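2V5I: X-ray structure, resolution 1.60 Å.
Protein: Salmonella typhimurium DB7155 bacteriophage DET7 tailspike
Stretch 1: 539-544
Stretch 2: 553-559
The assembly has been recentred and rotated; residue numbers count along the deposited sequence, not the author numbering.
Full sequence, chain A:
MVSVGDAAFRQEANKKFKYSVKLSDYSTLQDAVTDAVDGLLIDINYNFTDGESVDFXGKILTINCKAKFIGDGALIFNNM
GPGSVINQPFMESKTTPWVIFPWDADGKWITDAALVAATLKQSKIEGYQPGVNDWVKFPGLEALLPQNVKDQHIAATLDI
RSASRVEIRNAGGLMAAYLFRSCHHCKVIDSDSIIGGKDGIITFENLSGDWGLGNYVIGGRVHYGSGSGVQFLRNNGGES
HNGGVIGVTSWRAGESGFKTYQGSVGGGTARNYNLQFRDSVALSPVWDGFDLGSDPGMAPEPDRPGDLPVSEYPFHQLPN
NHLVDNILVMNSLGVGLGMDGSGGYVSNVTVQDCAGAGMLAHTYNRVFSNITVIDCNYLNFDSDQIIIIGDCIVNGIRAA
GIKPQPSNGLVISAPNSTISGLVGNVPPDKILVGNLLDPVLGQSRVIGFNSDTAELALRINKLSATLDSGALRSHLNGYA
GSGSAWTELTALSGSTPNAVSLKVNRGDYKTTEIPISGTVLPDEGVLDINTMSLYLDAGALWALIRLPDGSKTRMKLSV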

# COMPACT_ATOMS: atom_id res chain seq x y z
N GLY A 539 46.12 46.32 16.43
CA GLY A 539 45.12 46.64 17.44
C GLY A 539 43.95 47.53 16.99
O GLY A 539 43.15 47.92 17.83
N ALA A 540 43.89 47.87 15.70
CA ALA A 540 42.82 48.71 15.14
C ALA A 540 41.90 47.86 14.28
O ALA A 540 42.35 46.83 13.71
N LEU A 541 40.64 48.32 14.16
CA LEU A 541 39.70 47.73 13.21
C LEU A 541 39.83 48.40 11.86
O LEU A 541 39.70 49.62 11.74
N TRP A 542 40.02 47.56 10.84
CA TRP A 542 40.11 47.96 9.44
C TRP A 542 39.06 47.24 8.59
O TRP A 542 38.59 46.15 8.92
N ALA A 543 38.70 47.88 7.48
CA ALA A 543 37.84 47.30 6.45
C ALA A 543 38.65 47.12 5.17
O ALA A 543 39.33 48.05 4.72
N LEU A 544 38.52 45.95 4.57
CA LEU A 544 38.96 45.66 3.22
C LEU A 544 37.73 45.67 2.31
O LEU A 544 36.79 44.93 2.53
N THR A 553 40.50 48.55 -1.60
CA THR A 553 41.07 49.52 -0.74
C THR A 553 40.91 49.10 0.72
O THR A 553 40.05 48.25 1.03
N ARG A 554 41.72 49.69 1.60
CA ARG A 554 41.72 49.43 3.02
C ARG A 554 41.45 50.73 3.77
O ARG A 554 42.11 51.76 3.52
N MET A 555 40.48 50.68 4.65
CA MET A 555 40.05 51.82 5.45
C MET A 555 40.09 51.52 6.94
O MET A 555 39.50 50.53 7.42
N LYS A 556 40.76 52.38 7.69
CA LYS A 556 40.80 52.28 9.14
C LYS A 556 39.56 52.86 9.76
O LYS A 556 39.21 54.00 9.50
N LEU A 557 38.90 52.06 10.60
CA LEU A 557 37.57 52.42 11.18
C LEU A 557 37.65 52.88 12.63
O LEU A 557 36.79 53.61 13.08
N SER A 558 38.64 52.37 13.36
CA SER A 558 38.81 52.82 14.75
C SER A 558 39.80 53.95 14.82
O SER A 558 40.44 54.29 13.82
N VAL A 559 39.90 54.58 15.98
CA VAL A 559 40.72 55.76 16.15
C VAL A 559 41.96 55.32 16.90
O VAL A 559 42.02 55.41 18.13
OXT VAL A 559 42.90 54.80 16.25

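The most distinctive feature here is a lysine methylene set squarely on a tryptophan: Lys556 CB lies 3.7 Å from the centroid of the Trp542 six-membered ring, only 7° off the ring normal. The two residues face each other as a non-hydrogen-bonded antiparallel pair, where the backbones come close (Trp542 CA to Lys556 CA, 4.4 Å) and neighbouring side chains share one face of the sheet. Trp542, with chi1 m and chi2 at 74°, lays its indole across the partner strand, so that its CE3 comes 3.5 Å from Lys556 N and 4.0 Å from Arg554 CB. Lys556 is extended, t at all four chi angles; beyond the ring its CE passes 3.8 Å from Ala540 CB, and its NZ forms a salt bridge with the C-terminal carboxylate, 3.6 Å from Val559 OXT.

Further along the same face, Leu544 (t, p) packs its CD1 4.1 Å from Arg554 CG and lies over one face of the guanidinium. Arg554 (m, t, t) has both NH1 and NH2 hydrogen-bonded elsewhere in the structure.

The other face is apolar and buried. Ala543 and Met555 (m, t, t) form the hydrogen-bonded pair, Ala543 N to Met555 O at 2.8 Å and Met555 N to Ala543 O at 2.9 Å. Leu557 (m, t) places CD1 4.2 Å from Ala543 CB and 4.3 Å from CD2 of Leu541 (t, p).

Where the second strand gives way to loop, a side chain takes over a backbone role. Ser558, in rotamer p, points toward the first stretch and its OG accepts a hydrogen bond from Leu541 N at 2.9 Å, while lying 3.4 Å from Ala540 CB. Leu541 O receives Leu557 N at 2.8 Å and, weakly, Ser558 N at 3.4 Å. A sodium ion also touches this contact. The rule: methylenes cover the aromatic ring, and a serine hydroxyl extends the ladder.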

# COMPACT_ATOMS: atom_id res chain seq x y z
CB ALA A 540 43.40 49.79 14.29
CB LEU A 541 38.27 47.89 13.73
CG LEU A 541 37.21 47.15 12.94
CD1 LEU A 541 37.38 45.62 13.06
CD2 LEU A 541 35.77 47.58 13.38
CB TRP A 542 41.48 47.58 8.91
CG TRP A 542 42.61 48.44 9.39
CD1 TRP A 542 43.19 48.44 10.64
CD2 TRP A 542 43.32 49.43 8.62
NE1 TRP A 542 44.22 49.35 10.67
CE2 TRP A 542 44.31 49.97 9.45
CE3 TRP A 542 43.20 49.89 7.30
CZ2 TRP A 542 45.20 50.96 9.01
CZ3 TRP A 542 44.09 50.88 6.85
CH2 TRP A 542 45.04 51.42 7.71
CB ALA A 543 36.62 48.19 6.14
CB LEU A 544 39.63 44.28 3.17
CG LEU A 544 40.05 43.77 1.77
CD1 LEU A 544 41.04 44.70 1.11
CD2 LEU A 544 40.62 42.36 1.93
CB THR A 553 40.45 50.92 -1.03
OG1 THR A 553 41.25 51.94 -0.44
CG2 THR A 553 39.03 51.05 -0.48
CB ARG A 554 43.08 48.86 3.47
CG ARG A 554 43.39 47.51 2.87
CD ARG A 554 44.87 47.10 3.00
NE ARG A 554 45.11 45.87 2.24
CZ ARG A 554 44.85 44.64 2.69
NH1 ARG A 554 44.39 44.43 3.92
NH2 ARG A 554 45.09 43.60 1.88
CB MET A 555 38.59 52.18 5.11
CG MET A 555 38.36 52.47 3.65
SD MET A 555 36.75 53.21 3.32
CE MET A 555 36.61 53.01 1.55
CB LYS A 556 42.01 52.99 9.68
CG LYS A 556 42.27 52.74 11.10
CD LYS A 556 43.51 53.47 11.52
CE LYS A 556 43.82 53.27 12.95
NZ LYS A 556 44.91 54.23 13.32
CB LEU A 557 36.59 51.27 11.08
CG LEU A 557 36.31 50.65 9.69
CD1 LEU A 557 35.05 49.77 9.72
CD2 LEU A 557 36.17 51.73 8.65
CB SER A 558 39.20 51.65 15.61
OG SER A 558 40.40 51.06 15.18
CB VAL A 559 39.96 56.95 16.86
CG1 VAL A 559 39.05 56.51 18.00
CG2 VAL A 559 40.95 58.05 17.33